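Side-chain contacts in Glyoxalase/bleomycin resistance protein/dioxygenase (Catenulispora acidiphila, PDB 4G6X), which belongs to the vicinal oxygen chelate superfamily of glyoxalases, bleomycin resistance proteins and dioxygenases, and may itself act as a dioxygenase: residues Ala136-Thr141 and Ile146-Ile151; Glu41-Gly46 and Leu119-Thr124. One frame throughout, in Å; residues are numbered along the deposited sequence.

Contact 1: Ala136-Thr141 and Ile146-Ile151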
loop_
_atom_site.group_PDB
_atom_site.type_symbol
_atom_site.label_atom_id
_atom_site.label_comp_id
_atom_site.label_asym_id
_atom_site.label_seq_id
_atom_site.Cartn_x
_atom_site.Cartn_y
_atom_site.Cartn_z
ATOM N N ALA A 136 -6.158 16.343 3.893
ATOM C CA ALA A 136 -5.132 16.990 4.721
ATOM C C ALA A 136 -3.863 16.148 4.634
ATOM O O ALA A 136 -3.935 14.946 4.378
ATOM C CB ALA A 136 -5.561 17.127 6.179
ATOM N N ILE A 137 -2.716 16.767 4.877
ATOM C CA ILE A 137 -1.445 16.039 4.787
ATOM C C ILE A 137 -0.627 16.288 6.050
ATOM O O ILE A 137 -0.447 17.441 6.469
ATOM C CB ILE A 137 -0.669 16.434 3.543
ATOM C CG1 ILE A 137 -1.483 16.067 2.307
ATOM C CG2 ILE A 137 0.708 15.737 3.518
ATOM C CD1 ILE A 137 -0.851 16.497 1.022
ATOM N N LEU A 138 -0.193 15.182 6.658
ATOM C CA LEU A 138 0.594 15.225 7.883
ATOM C C LEU A 138 1.973 14.566 7.735
ATOM O O LEU A 138 2.189 13.764 6.826
ATOM C CB LEU A 138 -0.172 14.618 9.088
ATOM C CG LEU A 138 -0.491 13.112 9.005
ATOM C CD1 LEU A 138 0.586 12.266 9.662
ATOM C CD2 LEU A 138 -1.801 12.802 9.727
ATOM N N ASP A 139 2.898 14.998 8.612
ATOM C CA ASP A 139 4.259 14.424 8.704
ATOM C C ASP A 139 4.216 13.262 9.727
ATOM O O ASP A 139 3.857 13.463 10.928
ATOM C CB ASP A 139 5.209 15.527 9.129
ATOM C CG ASP A 139 6.644 15.054 9.350
ATOM O OD1 ASP A 139 6.989 13.889 9.155
ATOM O OD2 ASP A 139 7.429 15.941 9.751
ATOM N N ASP A 140 4.555 12.049 9.286
ATOM C CA ASP A 140 4.564 10.914 10.201
ATOM C C ASP A 140 5.745 10.805 11.150
ATOM O O ASP A 140 5.816 9.852 11.951
ATOM C CB ASP A 140 4.284 9.559 9.493
ATOM C CG ASP A 140 5.457 9.005 8.779
ATOM O OD1 ASP A 140 6.486 9.691 8.625
ATOM O OD2 ASP A 140 5.361 7.829 8.318
ATOM N N THR A 141 6.712 11.771 11.054
ATOM C CA THR A 141 7.973 11.798 11.799
ATOM C C THR A 141 9.020 10.796 11.330
ATOM O O THR A 141 10.116 10.801 11.842
ATOM C CB THR A 141 7.851 11.734 13.349
ATOM O OG1 THR A 141 7.510 10.422 13.824
ATOM C CG2 THR A 141 6.786 12.749 13.858
ATOM N N ILE A 146 1.624 11.788 4.966
ATOM C CA ILE A 146 0.517 10.860 5.052
ATOM C C ILE A 146 -0.704 11.687 4.773
ATOM O O ILE A 146 -0.856 12.769 5.363
ATOM C CB ILE A 146 0.380 10.276 6.455
ATOM C CG1 ILE A 146 1.612 9.424 6.808
ATOM C CG2 ILE A 146 -0.891 9.429 6.597
ATOM C CD1 ILE A 146 1.886 8.250 5.875
ATOM N N GLN A 147 -1.518 11.224 3.848
ATOM C CA GLN A 147 -2.760 11.919 3.532
ATOM C C GLN A 147 -3.959 11.329 4.289
ATOM O O GLN A 147 -4.154 10.106 4.321
ATOM C CB GLN A 147 -2.987 11.882 2.014
ATOM C CG GLN A 147 -4.134 12.709 1.475
ATOM C CD GLN A 147 -4.316 12.514 -0.012
ATOM O OE1 GLN A 147 -4.513 11.403 -0.499
ATOM N NE2 GLN A 147 -4.269 13.576 -0.718
ATOM N N LEU A 148 -4.761 12.243 4.841
ATOM C CA LEU A 148 -6.121 11.970 5.291
ATOM C C LEU A 148 -7.132 12.411 4.247
ATOM O O LEU A 148 -7.046 13.490 3.671
ATOM C CB LEU A 148 -6.403 12.734 6.549
ATOM C CG LEU A 148 -5.922 12.227 7.909
ATOM C CD1 LEU A 148 -4.947 11.102 7.921
ATOM C CD2 LEU A 148 -5.662 13.334 8.945
HETATM N N MSE A 149 -8.107 11.558 4.004
HETATM C CA MSE A 149 -9.102 11.778 2.960
HETATM C C MSE A 149 -10.482 11.639 3.539
HETATM O O MSE A 149 -10.841 10.583 4.107
HETATM C CB MSE A 149 -9.046 10.725 1.857
HETATM C CG MSE A 149 -7.723 10.703 1.055
HETATM SE SE MSE A 149 -7.648 9.415 -0.488
HETATM C CE MSE A 149 -9.459 9.933 -1.001
ATOM N N GLN A 150 -11.321 12.640 3.299
ATOM C CA GLN A 150 -12.651 12.556 3.918
ATOM C C GLN A 150 -13.618 11.786 3.072
ATOM O O GLN A 150 -13.989 12.187 1.954
ATOM C CB GLN A 150 -13.228 13.879 4.360
ATOM C CG GLN A 150 -14.568 13.643 5.067
ATOM C CD GLN A 150 -15.114 14.897 5.681
ATOM O OE1 GLN A 150 -14.830 15.231 6.825
ATOM N NE2 GLN A 150 -15.945 15.581 4.926
ATOM N N ILE A 151 -13.994 10.662 3.696
ATOM C CA ILE A 151 -14.853 9.618 3.183
ATOM C C ILE A 151 -15.659 9.138 4.398
ATOM O O ILE A 151 -16.904 9.053 4.342
ATOM C CB ILE A 151 -14.001 8.454 2.570
ATOM C CG1 ILE A 151 -13.281 8.916 1.281
ATOM C CG2 ILE A 151 -14.847 7.214 2.281
ATOM C CD1 ILE A 151 -12.339 7.893 0.679
#

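Contact 2: Glu41-Gly46 and Leu119-Thr124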
loop_
_atom_site.group_PDB
_atom_site.type_symbol
_atom_site.label_atom_id
_atom_site.label_comp_id
_atom_site.label_asym_id
_atom_site.label_seq_id
_atom_site.Cartn_x
_atom_site.Cartn_y
_atom_site.Cartn_z
ATOM N N GLU A 41 6.154 2.790 15.639
ATOM C CA GLU A 41 5.151 2.149 16.510
ATOM C C GLU A 41 4.489 3.192 17.414
ATOM O O GLU A 41 3.250 3.249 17.530
ATOM C CB GLU A 41 5.759 1.058 17.367
ATOM C CG GLU A 41 4.655 0.378 18.173
ATOM C CD GLU A 41 5.124 -0.754 19.051
ATOM O OE1 GLU A 41 6.309 -1.100 19.031
ATOM O OE2 GLU A 41 4.272 -1.280 19.800
ATOM N N SER A 42 5.335 3.991 18.054
ATOM C CA SER A 42 4.884 5.059 18.963
ATOM C C SER A 42 3.969 6.058 18.267
ATOM O O SER A 42 2.985 6.505 18.834
ATOM C CB SER A 42 6.112 5.834 19.504
ATOM O OG SER A 42 5.715 7.015 20.212
ATOM N N PHE A 43 4.344 6.520 17.073
ATOM C CA PHE A 43 3.542 7.478 16.330
ATOM C C PHE A 43 2.216 6.941 15.771
ATOM O O PHE A 43 1.154 7.539 15.924
ATOM C CB PHE A 43 4.344 8.076 15.153
ATOM C CG PHE A 43 3.615 9.194 14.481
ATOM C CD1 PHE A 43 3.744 10.499 14.970
ATOM C CD2 PHE A 43 2.783 8.983 13.367
ATOM C CE1 PHE A 43 3.039 11.531 14.361
ATOM C CE2 PHE A 43 2.105 10.025 12.773
ATOM C CZ PHE A 43 2.257 11.300 13.250
ATOM N N TYR A 44 2.297 5.780 15.118
ATOM C CA TYR A 44 1.157 5.238 14.424
ATOM C C TYR A 44 0.117 4.762 15.410
ATOM O O TYR A 44 -1.048 4.899 15.116
ATOM C CB TYR A 44 1.526 4.104 13.459
ATOM C CG TYR A 44 2.030 4.687 12.106
ATOM C CD1 TYR A 44 3.271 5.296 11.961
ATOM C CD2 TYR A 44 1.187 4.728 11.018
ATOM C CE1 TYR A 44 3.643 5.899 10.744
ATOM C CE2 TYR A 44 1.529 5.300 9.828
ATOM C CZ TYR A 44 2.801 5.880 9.660
ATOM O OH TYR A 44 3.158 6.462 8.462
ATOM N N THR A 45 0.555 4.198 16.526
ATOM C CA THR A 45 -0.380 3.793 17.593
ATOM C C THR A 45 -0.749 4.931 18.531
ATOM O O THR A 45 -1.947 5.176 18.773
ATOM C CB THR A 45 0.149 2.592 18.393
ATOM O OG1 THR A 45 1.263 3.024 19.185
ATOM C CG2 THR A 45 0.480 1.459 17.504
ATOM N N GLY A 46 0.245 5.665 19.022
ATOM C CA GLY A 46 0.018 6.681 20.044
ATOM C C GLY A 46 -0.676 7.935 19.583
ATOM O O GLY A 46 -1.472 8.564 20.323
ATOM N N LEU A 119 -2.449 16.731 19.637
ATOM C CA LEU A 119 -1.473 15.748 20.081
ATOM C C LEU A 119 -0.055 16.058 19.563
ATOM O O LEU A 119 0.865 15.295 19.829
ATOM C CB LEU A 119 -1.857 14.360 19.555
ATOM C CG LEU A 119 -3.093 13.748 20.201
ATOM C CD1 LEU A 119 -3.451 12.433 19.528
ATOM C CD2 LEU A 119 -2.829 13.544 21.687
ATOM N N GLY A 120 0.069 17.163 18.832
ATOM C CA GLY A 120 1.366 17.695 18.405
ATOM C C GLY A 120 1.782 17.077 17.086
ATOM O O GLY A 120 3.001 16.984 16.788
ATOM N N VAL A 121 0.808 16.631 16.291
ATOM C CA VAL A 121 1.106 16.152 14.926
ATOM C C VAL A 121 1.270 17.367 14.018
ATOM O O VAL A 121 0.482 18.336 14.078
ATOM C CB VAL A 121 -0.026 15.233 14.378
ATOM C CG1 VAL A 121 0.191 14.890 12.910
ATOM C CG2 VAL A 121 -0.165 13.935 15.178
ATOM N N ARG A 122 2.265 17.328 13.157
ATOM C CA ARG A 122 2.536 18.409 12.266
ATOM C C ARG A 122 1.813 18.220 10.940
ATOM O O ARG A 122 1.987 17.216 10.300
ATOM C CB ARG A 122 4.034 18.430 12.033
ATOM C CG ARG A 122 4.568 19.571 11.227
ATOM C CD ARG A 122 6.048 19.397 10.927
ATOM N NE ARG A 122 6.352 20.168 9.767
ATOM C CZ ARG A 122 6.886 19.709 8.664
ATOM N NH1 ARG A 122 7.247 18.459 8.535
ATOM N NH2 ARG A 122 7.060 20.529 7.687
ATOM N N PHE A 123 1.025 19.200 10.520
ATOM C CA PHE A 123 0.401 19.147 9.192
ATOM C C PHE A 123 1.112 20.077 8.217
ATOM O O PHE A 123 1.394 21.273 8.548
ATOM C CB PHE A 123 -1.071 19.530 9.285
ATOM C CG PHE A 123 -1.940 18.443 9.863
ATOM C CD1 PHE A 123 -2.680 17.631 9.033
ATOM C CD2 PHE A 123 -1.941 18.197 11.236
ATOM C CE1 PHE A 123 -3.453 16.610 9.558
ATOM C CE2 PHE A 123 -2.698 17.173 11.766
ATOM C CZ PHE A 123 -3.451 16.387 10.945
ATOM N N THR A 124 1.384 19.559 7.020
ATOM C CA THR A 124 1.903 20.346 5.893
ATOM C C THR A 124 0.793 20.913 5.004
ATOM O O THR A 124 0.998 21.883 4.285
ATOM C CB THR A 124 2.881 19.530 5.052
ATOM O OG1 THR A 124 2.193 18.382 4.515
ATOM C CG2 THR A 124 4.058 19.045 5.908
#

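Contact 1: Ala136-Thr141 and Ile146-Ile151
Leu-138 and Ile-146 face each other across two antiparallel strands, and their pairing is the tightly packed part of this contact. The side chain of Leu-138 rises with CG between its backbone N and carbonyl carbon (chi1 65°), which carries both methyls over the partner strand: Leu-138 CD1 lies 3.8 Å from Ile-146 CB, while Leu-138 CD2 sits 4.0 Å from Leu-148 CD2. Toward the turn, buried Asp-140 adds its CB to the cluster, 3.8 Å from Ile-146 CG1. Beneath these side chains the backbones are bonded in both directions, Leu-138 N to Ile-146 O at 2.8 Å and 174°, nearly straight, and Ile-146 N back to Leu-138 O. Ala-136 and Leu-148 form the second hydrogen-bonded pair. The two strands, 134-139 and 145-150, make the beta hairpin at the middle of a four-stranded mixed sheet of the VOC fold, with helix 109-118 lying against the face that bears Ala-136, Leu-138 and Leu-148.

The other face is looser. Ile-137 and Gln-147 are a non-hydrogen-bonded pair whose side chains barely meet, with Ile-137 CG1 4.4 Å from Gln-147 CG; the extended side chain of partly exposed Gln-147 ends in an amide whose OE1 is hydrogen-bonded to Ser-103. At the strand end, partly exposed Asp-139 accepts Thr-141 N on OD1 from above the carboxylate plane, an Asx turn that opens the bend.

Contact 2: Glu41-Gly46 and Leu119-Thr124
Phe-43 and Val-121 carry this contact, in which a helix and the loop leading into a strand are joined by a few apolar atoms. The helical segment begins with Glu-41, whose carboxylate is engaged elsewhere in a salt bridge to Arg-62. Glu-41 O accepts both Thr-45 N and Thr-45 OG1, the latter at 2.6 Å, the two donors coming from opposite faces of the carbonyl plane; the bond from OG1 ties the threonine side chain back to its own helix.

Next comes Phe-43. With CG anti to the backbone N (chi1 -172°), the ring is swung out from the helix and its far end brought up to the valine. Phe-43 CZ lies 4.1 Å from Val-121 CG2 and 4.2 Å from Val-121 CG1, so the ring end meets both branches, and CG2 approaches the ring obliquely. The two side chains cross at about a right angle. In the VOC fold, built here on two four-stranded mixed sheets, the contact joins helix 37-46, which follows strand 29-34 in the chain, to the link between helix 109-118 and strand 123-129. Gly-120 ends helix 109-118 in a Schellman motif, its positive phi (88°) turning the chain toward Val-121. Leu-116 and Leu-138 also pack on this valine.

At Gly-46 the helix meets the other segment again, more lightly and at an exposed margin, where Leu-119 CD1 comes within 4.4 Å of Gly-46 O.

How the contacts relate
From the N terminus, helix 37-46 supplies the first half of contact 2, and the chain then runs through the rest of the first sheet, helix 87-96, strand 102-106 and helix 109-118 before 119-124 closes this long loop. Contact 1 opens only afterwards and closes a short hairpin, so the two follow in series, neither nested nor crossed. They nevertheless meet in space, their centres about 11 Å apart. A probable hydrogen bond joins Tyr-44 OH to Asp-140 OD2, and a salt bridge links Arg-122 NH1 to Asp-139 OD2. These two bonds tie helix 37-46 and the start of strand 123-129 to the end of strand 134-139 and the turn after it.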